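Local atomic coordinates of lactaldehyde dehydrogenase (Methanocaldococcus jannaschii, PDB entry 3PQA), a protein that oxidises lactaldehyde to lactate with NAD as the preferred electron acceptor, a step in the biosynthesis of coenzyme F420. Residues G243-N248 with T391-H396; E331-E336 with R360-C365; Y352-E357 with A371-I376; I387-E392 with E412-G417. All coordinates share one frame; numbering follows the deposited sequence. Where two conformers were deposited one is given.

Interaction 1 (G243-N248 with T391-H396); sequences GGVNPN and TEYGLH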
loop_
_atom_site.group_PDB
_atom_site.type_symbol
_atom_site.label_atom_id
_atom_site.label_comp_id
_atom_site.label_asym_id
_atom_site.label_seq_id
_atom_site.Cartn_x
_atom_site.Cartn_y
_atom_site.Cartn_z
ATOM N N GLY B 243 6.238 23.198 -17.834
ATOM C CA GLY B 243 7.606 23.570 -17.552
ATOM C C GLY B 243 7.730 24.415 -16.310
ATOM O O GLY B 243 6.865 24.398 -15.426
ATOM N N GLY B 244 8.817 25.182 -16.258
ATOM C CA GLY B 244 9.065 26.069 -15.133
ATOM C C GLY B 244 10.407 26.750 -15.247
ATOM O O GLY B 244 11.177 26.459 -16.160
ATOM N N VAL B 245 10.669 27.685 -14.335
ATOM C CA VAL B 245 11.990 28.300 -14.216
ATOM C C VAL B 245 12.589 27.706 -12.954
ATOM O O VAL B 245 12.368 28.240 -11.869
ATOM C CB VAL B 245 11.893 29.822 -14.051
ATOM C CG1 VAL B 245 13.292 30.432 -13.908
ATOM C CG2 VAL B 245 11.161 30.427 -15.241
ATOM N N ASN B 246 13.317 26.597 -13.088
ATOM C CA ASN B 246 13.614 25.749 -11.928
ATOM C C ASN B 246 14.805 26.251 -11.101
ATOM O O ASN B 246 15.920 26.257 -11.588
ATOM C CB ASN B 246 13.824 24.313 -12.387
ATOM C CG ASN B 246 12.664 23.801 -13.204
ATOM O OD1 ASN B 246 11.561 23.658 -12.706
ATOM N ND2 ASN B 246 12.913 23.544 -14.461
ATOM N N PRO B 247 14.556 26.665 -9.850
ATOM C CA PRO B 247 15.642 27.280 -9.075
ATOM C C PRO B 247 16.546 26.243 -8.444
ATOM O O PRO B 247 16.061 25.254 -7.894
ATOM C CB PRO B 247 14.895 28.062 -7.991
ATOM C CG PRO B 247 13.671 27.216 -7.732
ATOM C CD PRO B 247 13.277 26.697 -9.112
ATOM N N ASN B 248 17.851 26.487 -8.554
ATOM C CA ASN B 248 18.856 25.605 -7.992
ATOM C C ASN B 248 19.673 26.433 -7.015
ATOM O O ASN B 248 20.267 27.407 -7.403
ATOM C CB ASN B 248 19.738 25.040 -9.116
ATOM C CG ASN B 248 19.026 23.969 -9.956
ATOM O OD1 ASN B 248 19.410 22.800 -9.919
ATOM N ND2 ASN B 248 18.012 24.367 -10.740
ATOM N N THR B 391 7.940 32.521 -8.578
ATOM C CA THR B 391 7.431 32.378 -9.945
ATOM C C THR B 391 6.032 31.786 -9.937
ATOM O O THR B 391 5.546 31.327 -8.907
ATOM C CB THR B 391 8.337 31.498 -10.864
ATOM O OG1 THR B 391 8.123 30.103 -10.579
ATOM C CG2 THR B 391 9.811 31.845 -10.698
ATOM N N GLU B 392 5.400 31.796 -11.105
ATOM C CA GLU B 392 4.096 31.201 -11.296
ATOM C C GLU B 392 4.192 29.683 -11.444
ATOM O O GLU B 392 3.173 29.001 -11.503
ATOM C CB GLU B 392 3.425 31.809 -12.534
ATOM C CG GLU B 392 2.922 33.237 -12.319
ATOM C CD GLU B 392 1.823 33.610 -13.295
ATOM O OE1 GLU B 392 2.014 33.391 -14.515
ATOM O OE2 GLU B 392 0.765 34.116 -12.841
ATOM N N TYR B 393 5.417 29.166 -11.505
ATOM C CA TYR B 393 5.665 27.744 -11.775
ATOM C C TYR B 393 6.048 26.998 -10.501
ATOM O O TYR B 393 6.264 27.601 -9.448
ATOM C CB TYR B 393 6.775 27.588 -12.814
ATOM C CG TYR B 393 6.530 28.367 -14.081
ATOM C CD1 TYR B 393 5.535 27.980 -14.975
ATOM C CD2 TYR B 393 7.290 29.504 -14.380
ATOM C CE1 TYR B 393 5.295 28.716 -16.152
ATOM C CE2 TYR B 393 7.071 30.228 -15.557
ATOM C CZ TYR B 393 6.072 29.831 -16.425
ATOM O OH TYR B 393 5.860 30.562 -17.579
ATOM N N GLY B 394 6.137 25.674 -10.601
ATOM C CA GLY B 394 6.509 24.869 -9.457
ATOM C C GLY B 394 6.813 23.433 -9.828
ATOM O O GLY B 394 6.235 22.501 -9.256
ATOM N N LEU B 395 7.696 23.251 -10.806
ATOM C CA LEU B 395 8.100 21.905 -11.222
ATOM C C LEU B 395 9.207 21.319 -10.322
ATOM O O LEU B 395 8.897 20.646 -9.340
ATOM C CB LEU B 395 8.488 21.889 -12.707
ATOM C CG LEU B 395 8.660 20.496 -13.320
ATOM C CD1 LEU B 395 7.490 19.569 -12.945
ATOM C CD2 LEU B 395 8.799 20.593 -14.821
ATOM N N HIS B 396 10.485 21.578 -10.627
ATOM C CA HIS B 396 11.575 21.093 -9.771
ATOM C C HIS B 396 12.416 22.223 -9.176
ATOM O O HIS B 396 12.559 23.285 -9.773
ATOM C CB HIS B 396 12.473 20.141 -10.565
ATOM C CG HIS B 396 12.024 18.709 -10.542
ATOM N ND1 HIS B 396 12.871 17.665 -10.840
ATOM C CD2 HIS B 396 10.827 18.147 -10.242
ATOM C CE1 HIS B 396 12.216 16.520 -10.735
ATOM N NE2 HIS B 396 10.972 16.788 -10.369
HETATM O O HOH W 1 9.746 28.025 -11.386
HETATM O O HOH W 2 9.352 25.333 -11.850
#

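Interaction 2 (E331-E336 with R360-C365); sequences EKAIDE and RDNILC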
loop_
_atom_site.group_PDB
_atom_site.type_symbol
_atom_site.label_atom_id
_atom_site.label_comp_id
_atom_site.label_asym_id
_atom_site.label_seq_id
_atom_site.Cartn_x
_atom_site.Cartn_y
_atom_site.Cartn_z
ATOM N N GLU B 331 19.344 39.801 -24.639
ATOM C CA GLU B 331 19.512 41.245 -24.837
ATOM C C GLU B 331 18.754 42.077 -23.802
ATOM O O GLU B 331 19.312 43.011 -23.226
ATOM C CB GLU B 331 19.076 41.640 -26.247
ATOM C CG GLU B 331 20.093 41.286 -27.312
ATOM C CD GLU B 331 19.641 41.664 -28.715
ATOM O OE1 GLU B 331 18.799 42.589 -28.861
ATOM O OE2 GLU B 331 20.149 41.046 -29.673
ATOM N N LYS B 332 17.490 41.723 -23.571
ATOM C CA LYS B 332 16.672 42.353 -22.532
ATOM C C LYS B 332 17.305 42.189 -21.145
ATOM O O LYS B 332 17.424 43.158 -20.397
ATOM C CB LYS B 332 15.244 41.789 -22.566
ATOM C CG LYS B 332 14.238 42.434 -21.610
ATOM C CD LYS B 332 13.718 43.774 -22.145
ATOM C CE LYS B 332 12.577 44.307 -21.283
ATOM N NZ LYS B 332 13.091 44.900 -20.017
ATOM N N ALA B 333 17.724 40.963 -20.822
ATOM C CA ALA B 333 18.362 40.672 -19.539
ATOM C C ALA B 333 19.574 41.574 -19.296
ATOM O O ALA B 333 19.792 42.045 -18.176
ATOM C CB ALA B 333 18.768 39.204 -19.470
ATOM N N ILE B 334 20.344 41.811 -20.356
ATOM C CA ILE B 334 21.517 42.689 -20.300
ATOM C C ILE B 334 21.087 44.158 -20.152
ATOM O O ILE B 334 21.665 44.889 -19.345
ATOM C CB ILE B 334 22.457 42.473 -21.524
ATOM C CG1 ILE B 334 23.059 41.061 -21.492
ATOM C CG2 ILE B 334 23.588 43.515 -21.553
ATOM C CD1 ILE B 334 23.737 40.636 -22.786
ATOM N N ASP B 335 20.068 44.562 -20.916
ATOM C CA ASP B 335 19.460 45.903 -20.821
ATOM C C ASP B 335 19.052 46.237 -19.396
ATOM O O ASP B 335 19.192 47.377 -18.958
ATOM C CB ASP B 335 18.197 45.997 -21.684
ATOM C CG ASP B 335 18.478 46.357 -23.125
ATOM O OD1 ASP B 335 19.661 46.443 -23.526
ATOM O OD2 ASP B 335 17.491 46.558 -23.874
ATOM N N GLU B 336 18.533 45.231 -18.692
ATOM C CA GLU B 336 18.071 45.363 -17.312
ATOM C C GLU B 336 19.219 45.385 -16.305
ATOM O O GLU B 336 18.998 45.558 -15.101
ATOM C CB GLU B 336 17.095 44.234 -16.970
ATOM C CG GLU B 336 15.778 44.301 -17.735
ATOM C CD GLU B 336 14.821 43.183 -17.380
ATOM O OE1 GLU B 336 15.229 42.225 -16.694
ATOM O OE2 GLU B 336 13.647 43.261 -17.795
ATOM N N ARG B 360 17.508 39.496 -8.583
ATOM C CA ARG B 360 16.241 38.756 -8.483
ATOM C C ARG B 360 15.112 39.300 -9.364
ATOM O O ARG B 360 14.152 38.588 -9.666
ATOM C CB ARG B 360 15.781 38.674 -7.022
ATOM C CG ARG B 360 15.536 40.023 -6.342
ATOM C CD ARG B 360 15.000 39.819 -4.930
ATOM N NE ARG B 360 13.729 39.101 -4.945
ATOM C CZ ARG B 360 13.104 38.640 -3.862
ATOM N NH1 ARG B 360 13.636 38.810 -2.656
ATOM N NH2 ARG B 360 11.947 37.998 -3.992
ATOM N N ASP B 361 15.227 40.561 -9.776
ATOM C CA ASP B 361 14.178 41.189 -10.586
ATOM C C ASP B 361 14.365 41.024 -12.093
ATOM O O ASP B 361 13.509 41.447 -12.864
ATOM C CB ASP B 361 14.042 42.677 -10.242
ATOM C CG ASP B 361 13.648 42.901 -8.804
ATOM O OD1 ASP B 361 12.567 42.426 -8.392
ATOM O OD2 ASP B 361 14.427 43.549 -8.077
ATOM N N ASN B 362 15.469 40.404 -12.502
ATOM C CA ASN B 362 15.786 40.229 -13.919
ATOM C C ASN B 362 14.766 39.357 -14.647
ATOM O O ASN B 362 14.252 38.400 -14.077
ATOM C CB ASN B 362 17.194 39.649 -14.071
ATOM C CG ASN B 362 17.721 39.738 -15.489
ATOM O OD1 ASN B 362 17.443 38.878 -16.322
ATOM N ND2 ASN B 362 18.498 40.778 -15.767
ATOM N N ILE B 363 14.502 39.692 -15.910
ATOM C CA ILE B 363 13.572 38.940 -16.763
ATOM C C ILE B 363 13.833 37.417 -16.783
ATOM O O ILE B 363 12.888 36.624 -16.843
ATOM C CB ILE B 363 13.518 39.535 -18.217
ATOM C CG1 ILE B 363 12.387 38.915 -19.044
ATOM C CG2 ILE B 363 14.860 39.411 -18.929
ATOM C CD1 ILE B 363 10.991 39.307 -18.579
ATOM N N LEU B 364 15.104 37.018 -16.707
ATOM C CA LEU B 364 15.460 35.593 -16.749
ATOM C C LEU B 364 14.944 34.814 -15.542
ATOM O O LEU B 364 14.717 33.609 -15.633
ATOM C CB LEU B 364 16.973 35.400 -16.867
ATOM C CG LEU B 364 17.635 35.868 -18.164
ATOM C CD1 LEU B 364 19.154 35.742 -18.089
ATOM C CD2 LEU B 364 17.082 35.116 -19.362
ATOM N N CYS B 365 14.767 35.496 -14.415
ATOM C CA CYS B 365 14.233 34.853 -13.203
ATOM C C CYS B 365 12.732 34.522 -13.315
ATOM O O CYS B 365 12.178 33.818 -12.468
ATOM C CB CYS B 365 14.489 35.722 -11.971
ATOM S SG CYS B 365 16.228 35.990 -11.615
#

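Interaction 3 (Y352-E357 with A371-I376); sequences YPTILE and APVIPI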
loop_
_atom_site.group_PDB
_atom_site.type_symbol
_atom_site.label_atom_id
_atom_site.label_comp_id
_atom_site.label_asym_id
_atom_site.label_seq_id
_atom_site.Cartn_x
_atom_site.Cartn_y
_atom_site.Cartn_z
ATOM N N TYR B 352 24.995 29.110 -27.990
ATOM C CA TYR B 352 26.132 28.749 -27.149
ATOM C C TYR B 352 25.816 28.881 -25.661
ATOM O O TYR B 352 25.014 29.739 -25.271
ATOM C CB TYR B 352 27.374 29.567 -27.560
ATOM C CG TYR B 352 27.894 29.096 -28.897
ATOM C CD1 TYR B 352 27.249 29.460 -30.083
ATOM C CD2 TYR B 352 28.984 28.239 -28.973
ATOM C CE1 TYR B 352 27.693 28.991 -31.313
ATOM C CE2 TYR B 352 29.445 27.769 -30.198
ATOM C CZ TYR B 352 28.787 28.143 -31.363
ATOM O OH TYR B 352 29.237 27.689 -32.583
ATOM N N PRO B 353 26.423 28.012 -24.830
ATOM C CA PRO B 353 26.286 28.131 -23.377
ATOM C C PRO B 353 26.462 29.588 -22.929
ATOM O O PRO B 353 27.481 30.227 -23.235
ATOM C CB PRO B 353 27.398 27.220 -22.860
ATOM C CG PRO B 353 27.397 26.099 -23.860
ATOM C CD PRO B 353 27.162 26.790 -25.199
ATOM N N THR B 354 25.441 30.100 -22.249
ATOM C CA THR B 354 25.342 31.517 -21.890
ATOM C C THR B 354 25.084 31.642 -20.384
ATOM O O THR B 354 24.211 30.971 -19.829
ATOM C CB THR B 354 24.241 32.209 -22.728
ATOM O OG1 THR B 354 24.632 32.201 -24.107
ATOM C CG2 THR B 354 24.004 33.646 -22.282
ATOM N N ILE B 355 25.874 32.482 -19.725
ATOM C CA ILE B 355 25.799 32.634 -18.285
ATOM C C ILE B 355 25.826 34.125 -17.974
ATOM O O ILE B 355 26.647 34.857 -18.523
ATOM C CB ILE B 355 26.990 31.938 -17.599
ATOM C CG1 ILE B 355 27.049 30.456 -17.996
ATOM C CG2 ILE B 355 26.936 32.112 -16.070
ATOM C CD1 ILE B 355 28.287 29.742 -17.508
ATOM N N LEU B 356 24.907 34.565 -17.120
ATOM C CA LEU B 356 24.867 35.952 -16.689
ATOM C C LEU B 356 24.730 36.018 -15.182
ATOM O O LEU B 356 24.079 35.164 -14.575
ATOM C CB LEU B 356 23.672 36.683 -17.306
ATOM C CG LEU B 356 23.583 36.863 -18.822
ATOM C CD1 LEU B 356 22.898 35.664 -19.461
ATOM C CD2 LEU B 356 22.811 38.124 -19.140
ATOM N N GLU B 357 25.339 37.031 -14.570
ATOM C CA GLU B 357 25.006 37.343 -13.194
ATOM C C GLU B 357 23.925 38.408 -13.226
ATOM O O GLU B 357 24.063 39.410 -13.932
ATOM C CB GLU B 357 26.206 37.818 -12.368
ATOM C CG GLU B 357 25.749 38.280 -10.985
ATOM C CD GLU B 357 26.855 38.451 -9.958
ATOM O OE1 GLU B 357 28.036 38.210 -10.271
ATOM O OE2 GLU B 357 26.510 38.811 -8.813
ATOM N N ALA B 371 16.546 26.973 -23.111
ATOM C CA ALA B 371 17.773 27.361 -23.801
ATOM C C ALA B 371 18.945 27.271 -22.840
ATOM O O ALA B 371 18.743 27.240 -21.618
ATOM C CB ALA B 371 17.656 28.776 -24.323
ATOM N N PRO B 372 20.178 27.247 -23.380
ATOM C CA PRO B 372 21.334 27.096 -22.493
ATOM C C PRO B 372 21.774 28.445 -21.919
ATOM O O PRO B 372 22.923 28.850 -22.084
ATOM C CB PRO B 372 22.400 26.513 -23.420
ATOM C CG PRO B 372 22.070 27.140 -24.771
ATOM C CD PRO B 372 20.563 27.211 -24.810
ATOM N N VAL B 373 20.834 29.124 -21.266
ATOM C CA VAL B 373 21.015 30.469 -20.712
ATOM C C VAL B 373 20.756 30.420 -19.203
ATOM O O VAL B 373 19.622 30.167 -18.772
ATOM C CB VAL B 373 20.039 31.492 -21.357
ATOM C CG1 VAL B 373 20.149 32.854 -20.680
ATOM C CG2 VAL B 373 20.279 31.602 -22.863
ATOM N N ILE B 374 21.807 30.676 -18.419
ATOM C CA ILE B 374 21.760 30.510 -16.970
ATOM C C ILE B 374 22.007 31.822 -16.218
ATOM O O ILE B 374 23.139 32.335 -16.217
ATOM C CB ILE B 374 22.798 29.470 -16.483
ATOM C CG1 ILE B 374 22.765 28.190 -17.342
ATOM C CG2 ILE B 374 22.633 29.198 -14.965
ATOM C CD1 ILE B 374 21.387 27.465 -17.390
ATOM N N PRO B 375 20.955 32.362 -15.576
ATOM C CA PRO B 375 21.125 33.488 -14.659
ATOM C C PRO B 375 21.584 32.992 -13.296
ATOM O O PRO B 375 21.073 31.979 -12.784
ATOM C CB PRO B 375 19.726 34.076 -14.555
ATOM C CG PRO B 375 18.822 32.864 -14.753
ATOM C CD PRO B 375 19.542 31.945 -15.697
ATOM N N ILE B 376 22.561 33.698 -12.734
ATOM C CA ILE B 376 23.086 33.401 -11.409
ATOM C C ILE B 376 22.832 34.633 -10.554
ATOM O O ILE B 376 23.153 35.750 -10.975
ATOM C CB ILE B 376 24.604 33.106 -11.449
ATOM C CG1 ILE B 376 24.880 31.847 -12.295
ATOM C CG2 ILE B 376 25.158 32.950 -10.015
ATOM C CD1 ILE B 376 26.341 31.593 -12.608
#

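Interaction 4 (I387-E392 with E412-G417); sequences IANSTE and ENLEFG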
loop_
_atom_site.group_PDB
_atom_site.type_symbol
_atom_site.label_atom_id
_atom_site.label_comp_id
_atom_site.label_asym_id
_atom_site.label_seq_id
_atom_site.Cartn_x
_atom_site.Cartn_y
_atom_site.Cartn_z
ATOM N N ILE B 387 12.899 33.892 -3.128
ATOM C CA ILE B 387 13.234 34.032 -4.555
ATOM C C ILE B 387 12.820 32.767 -5.331
ATOM O O ILE B 387 12.186 32.846 -6.401
ATOM C CB ILE B 387 14.727 34.317 -4.798
ATOM C CG1 ILE B 387 15.115 35.693 -4.235
ATOM C CG2 ILE B 387 15.039 34.245 -6.291
ATOM C CD1 ILE B 387 16.625 35.851 -4.028
ATOM N N ALA B 388 13.180 31.608 -4.790
ATOM C CA ALA B 388 12.846 30.326 -5.414
ATOM C C ALA B 388 11.340 30.164 -5.655
ATOM O O ALA B 388 10.937 29.641 -6.702
ATOM C CB ALA B 388 13.403 29.160 -4.568
ATOM N N ASN B 389 10.528 30.625 -4.700
ATOM C CA ASN B 389 9.063 30.459 -4.751
ATOM C C ASN B 389 8.326 31.585 -5.468
ATOM O O ASN B 389 7.094 31.596 -5.515
ATOM C CB ASN B 389 8.496 30.336 -3.337
ATOM C CG ASN B 389 8.813 29.000 -2.685
ATOM O OD1 ASN B 389 9.091 28.010 -3.358
ATOM N ND2 ASN B 389 8.708 28.960 -1.371
ATOM N N SER B 390 9.078 32.528 -6.019
ATOM C CA SER B 390 8.489 33.766 -6.529
ATOM C C SER B 390 7.896 33.697 -7.948
ATOM O O SER B 390 7.405 34.716 -8.468
ATOM C CB SER B 390 9.510 34.906 -6.435
ATOM O OG SER B 390 10.559 34.703 -7.360
ATOM N N THR B 391 7.940 32.521 -8.578
ATOM C CA THR B 391 7.431 32.378 -9.945
ATOM C C THR B 391 6.032 31.786 -9.937
ATOM O O THR B 391 5.546 31.327 -8.907
ATOM C CB THR B 391 8.337 31.498 -10.864
ATOM O OG1 THR B 391 8.123 30.103 -10.579
ATOM C CG2 THR B 391 9.811 31.845 -10.698
ATOM N N GLU B 392 5.400 31.796 -11.105
ATOM C CA GLU B 392 4.096 31.201 -11.296
ATOM C C GLU B 392 4.192 29.683 -11.444
ATOM O O GLU B 392 3.173 29.001 -11.503
ATOM C CB GLU B 392 3.425 31.809 -12.534
ATOM C CG GLU B 392 2.922 33.237 -12.319
ATOM C CD GLU B 392 1.823 33.610 -13.295
ATOM O OE1 GLU B 392 2.014 33.391 -14.515
ATOM O OE2 GLU B 392 0.765 34.116 -12.841
ATOM N N GLU B 412 10.963 21.219 2.722
ATOM C CA GLU B 412 9.568 21.383 3.102
ATOM C C GLU B 412 8.963 22.687 2.602
ATOM O O GLU B 412 7.784 22.716 2.256
ATOM C CB GLU B 412 9.394 21.207 4.605
ATOM C CG GLU B 412 9.661 19.775 5.033
ATOM C CD GLU B 412 9.656 19.607 6.528
ATOM O OE1 GLU B 412 9.728 18.450 6.987
ATOM O OE2 GLU B 412 9.584 20.632 7.241
ATOM N N ASN B 413 9.776 23.737 2.526
ATOM C CA ASN B 413 9.267 25.058 2.194
ATOM C C ASN B 413 9.329 25.476 0.739
ATOM O O ASN B 413 8.693 26.462 0.361
ATOM C CB ASN B 413 9.935 26.097 3.098
ATOM C CG ASN B 413 9.480 25.973 4.525
ATOM O OD1 ASN B 413 8.285 25.908 4.798
ATOM N ND2 ASN B 413 10.425 25.937 5.447
ATOM N N LEU B 414 10.080 24.734 -0.074
ATOM C CA LEU B 414 10.098 24.964 -1.517
ATOM C C LEU B 414 8.795 24.461 -2.140
ATOM O O LEU B 414 8.437 23.282 -1.993
ATOM C CB LEU B 414 11.312 24.265 -2.150
ATOM C CG LEU B 414 12.654 24.947 -1.856
ATOM C CD1 LEU B 414 13.785 24.032 -2.225
ATOM C CD2 LEU B 414 12.740 26.238 -2.657
ATOM N N GLU B 415 8.117 25.357 -2.854
ATOM C CA GLU B 415 6.792 25.102 -3.411
ATOM C C GLU B 415 6.919 24.460 -4.797
ATOM O O GLU B 415 6.622 25.075 -5.824
ATOM C CB GLU B 415 5.986 26.415 -3.439
ATOM C CG GLU B 415 5.570 26.888 -2.038
ATOM C CD GLU B 415 5.081 28.339 -1.970
ATOM O OE1 GLU B 415 5.062 29.045 -2.999
ATOM O OE2 GLU B 415 4.702 28.770 -0.861
ATOM N N PHE B 416 7.361 23.201 -4.804
ATOM C CA PHE B 416 7.680 22.486 -6.042
ATOM C C PHE B 416 7.188 21.049 -5.993
ATOM O O PHE B 416 7.060 20.462 -4.904
ATOM C CB PHE B 416 9.201 22.544 -6.299
ATOM C CG PHE B 416 9.664 23.912 -6.705
ATOM C CD1 PHE B 416 9.746 24.256 -8.054
ATOM C CD2 PHE B 416 9.947 24.887 -5.732
ATOM C CE1 PHE B 416 10.124 25.565 -8.437
ATOM C CE2 PHE B 416 10.325 26.187 -6.104
ATOM C CZ PHE B 416 10.430 26.512 -7.452
ATOM N N GLY B 417 6.933 20.477 -7.169
ATOM C CA GLY B 417 6.617 19.047 -7.282
ATOM C C GLY B 417 7.776 18.117 -6.948
ATOM O O GLY B 417 7.565 16.960 -6.542
#

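Interaction 1 (G243-N248 with T391-H396)
Beside the probable active site of this aldehyde dehydrogenase, Asn-246 and Tyr-393 join residues 243-246, which lead into strand 246-250, to the loop that runs up to strand 396-400. By similarity Cys-275 is the active-site cysteine and Ser-223 lies in the NAD site; the Leu-395 side chain comes within about 4 Å of that of Cys-275, and Tyr-393 within about 3 Å of that of Ser-223. The direct hydrogen bond across the contact runs from His-396 N to Asn-246 OD1 (3.1 Å). It is fairly straight at 160°, yet the donor stands above the carbonyl plane, 45° out of it. A water donates to the same oxygen and accepts from Leu-395 N, so two donors grip OD1. The amide nitrogen of Asn-246 is bonded to the backbone oxygens of Cys-275 and Ser-277. The Tyr-393 ring lies obliquely against the glycine backbone, its CG 3.6 Å from Gly-244 CA, while its CD2 meets Val-245 CG2 at 4.1 Å. In the preceding turn Thr-391 OG1 accepts from Tyr-393 N, an ST turn, and a second water links that hydroxyl to Val-245 O (2.7 Å from the water). Ser-440 OG bonds both Gly-243 O and Gly-394 N. Strand 246-250 runs parallel to strands 278-284 and 396-400, with Val-245 and Thr-391 both resting on Met-280.

Interaction 2 (E331-E336 with R360-C365)
Asn-362 and Glu-336 tie the C-terminal end of helix 320-335 to an Asx turn in the loop between strands 350-357 and 373-379. In the first shell, Asn-362 ND2 donates to Ala-333 O at 3.0 Å. The carbonyl oxygen lies within 5° of the amide plane, so the acceptor is nearly coplanar with the amide, although the bond is somewhat bent (151°). From just beyond the helix, Glu-336 OE1 receives Ile-363 N at 2.7 Å through its syn lone pair. The Glu-336 side chain crosses that of Ile-363 at about a right angle, with OE1 3.5 Å from CB of that isoleucine. Apolar contacts add to these bonds: Ala-333 CB sits 3.7 Å from Leu-364 CD1 and 4.0 Å from Ile-363 CG2.

The second shell fixes both polar groups. Lys-332 NZ forms a salt bridge with Glu-336 OE2, approaching on the anti side, so each carboxylate oxygen has its own donor. The lysine chain reaches it by bending at chi2 and chi4. With CG anti to the backbone nitrogen, the Asn-362 amide is placed to serve two partners, one through each end. Further out, Leu-364 packs on Leu-356, Val-373 and Pro-375 of the two strands, which seats the loop against the sheet. The Asx turn itself closes where Leu-364 N meets Asn-362 OD1 at 3.0 Å, almost straight at 172°.

Interaction 3 (Y352-E357 with A371-I376)
Ile-355 and Ile-376 lie on one face of a parallel strand pair, 354-357 with 373-376, and Leu-356 and Val-373 on the other. The short axes diverge by 19° and approach to 4.6 Å. On the first face Ile-355 offers CG2, its branch anti to the backbone nitrogen, to CD1 of Ile-376 at 3.6 Å; the two chains run askew to each other. This diagonal pairing extends to helix 288-300, whose Phe-295 touches both isoleucines. On the second face Leu-356 CD1 meets Val-373 CG1 at 4.1 Å, and the other methyl of the valine, CG2, lies 4.0 Å from Thr-354 CB. Helix 320-335 packs against this side through Val-326, Val-330 and Ile-334. The sheet is thus sandwiched between helices, as expected of a layered alpha/beta domain.

Between the strands, Thr-354 N bonds to Pro-372 O, Ile-374 N to Thr-354 O, Leu-356 N to Ile-374 O and Ile-376 N to Leu-356 O, the alternating ladder of parallel strands. Pro-372 forms the centre of an inverse gamma turn. At the first residue of the other strand, the Thr-354 hydroxyl bonds both Gly-344 N and, by donating OG1 to Tyr-352 O at 2.7 Å, the backbone two residues earlier.

Interaction 4 (I387-E392 with E412-G417)
The C-terminal ends of helices 384-388 and 404-413 meet here, Leu-414 being the first residue to leave helical phi/psi after the latter, with the CA atoms of Asn-389 and Glu-415 6.0 Å apart. The Asn-389 amide spans the backbone at the end of helix 404-413. Its OD1 accepts from Glu-415 N at 2.9 Å, nearly straight at 172°, and its ND2 donates to Asn-413 O at 3.0 Å, with that oxygen 10° out of the amide plane. Both ends of the group are therefore used, which fixes its rotation. The Glu-415 carboxylate stacks on this amide, the planes only 8° apart and CD 3.7 Å from Asn-389 ND2; a salt bridge from OE1 to Lys-438 helps to hold it. Ala-388 CB touches Leu-414 CD2 at 3.6 Å. CZ of Phe-416 points its ring edge at Ala-388 O, 3.3 Å away and in the ring plane. Lys-458 of a neighbouring subunit bonds Leu-414 O. Ala-388 and Leu-414 both pack on Ile-249, so the contact belongs to a helical layer over strands 246-250 and 396-400; helix 404-413 joins parallel strands 396-400 and 418-421 in a right-handed beta-alpha-beta crossover, the standard connection of parallel alpha/beta sheets.

Interactions 1 and 3 are buried and belong to the same mixed sheet, whereas interactions 2 and 4 are only partly buried and secure helix ends outside it. Their chemistry follows: interaction 3 uses a regular backbone ladder with apolar faces, interaction 1 bound waters and an asparagine near the probable active site, and interactions 2 and 4 asparagine amides that bond backbone on the opposing segment, aided by salt-bridged glutamates. Interactions 1 and 4 share Thr-391 and Glu-392, their centres about 7 Å apart, with Gly-394 O probably bonded to Gly-417 N. Leu-364 carries interaction 2 onto interaction 3, and Cys-365 O touches Thr-391 CG2. Of the four, interaction 4 alone touches other subunits.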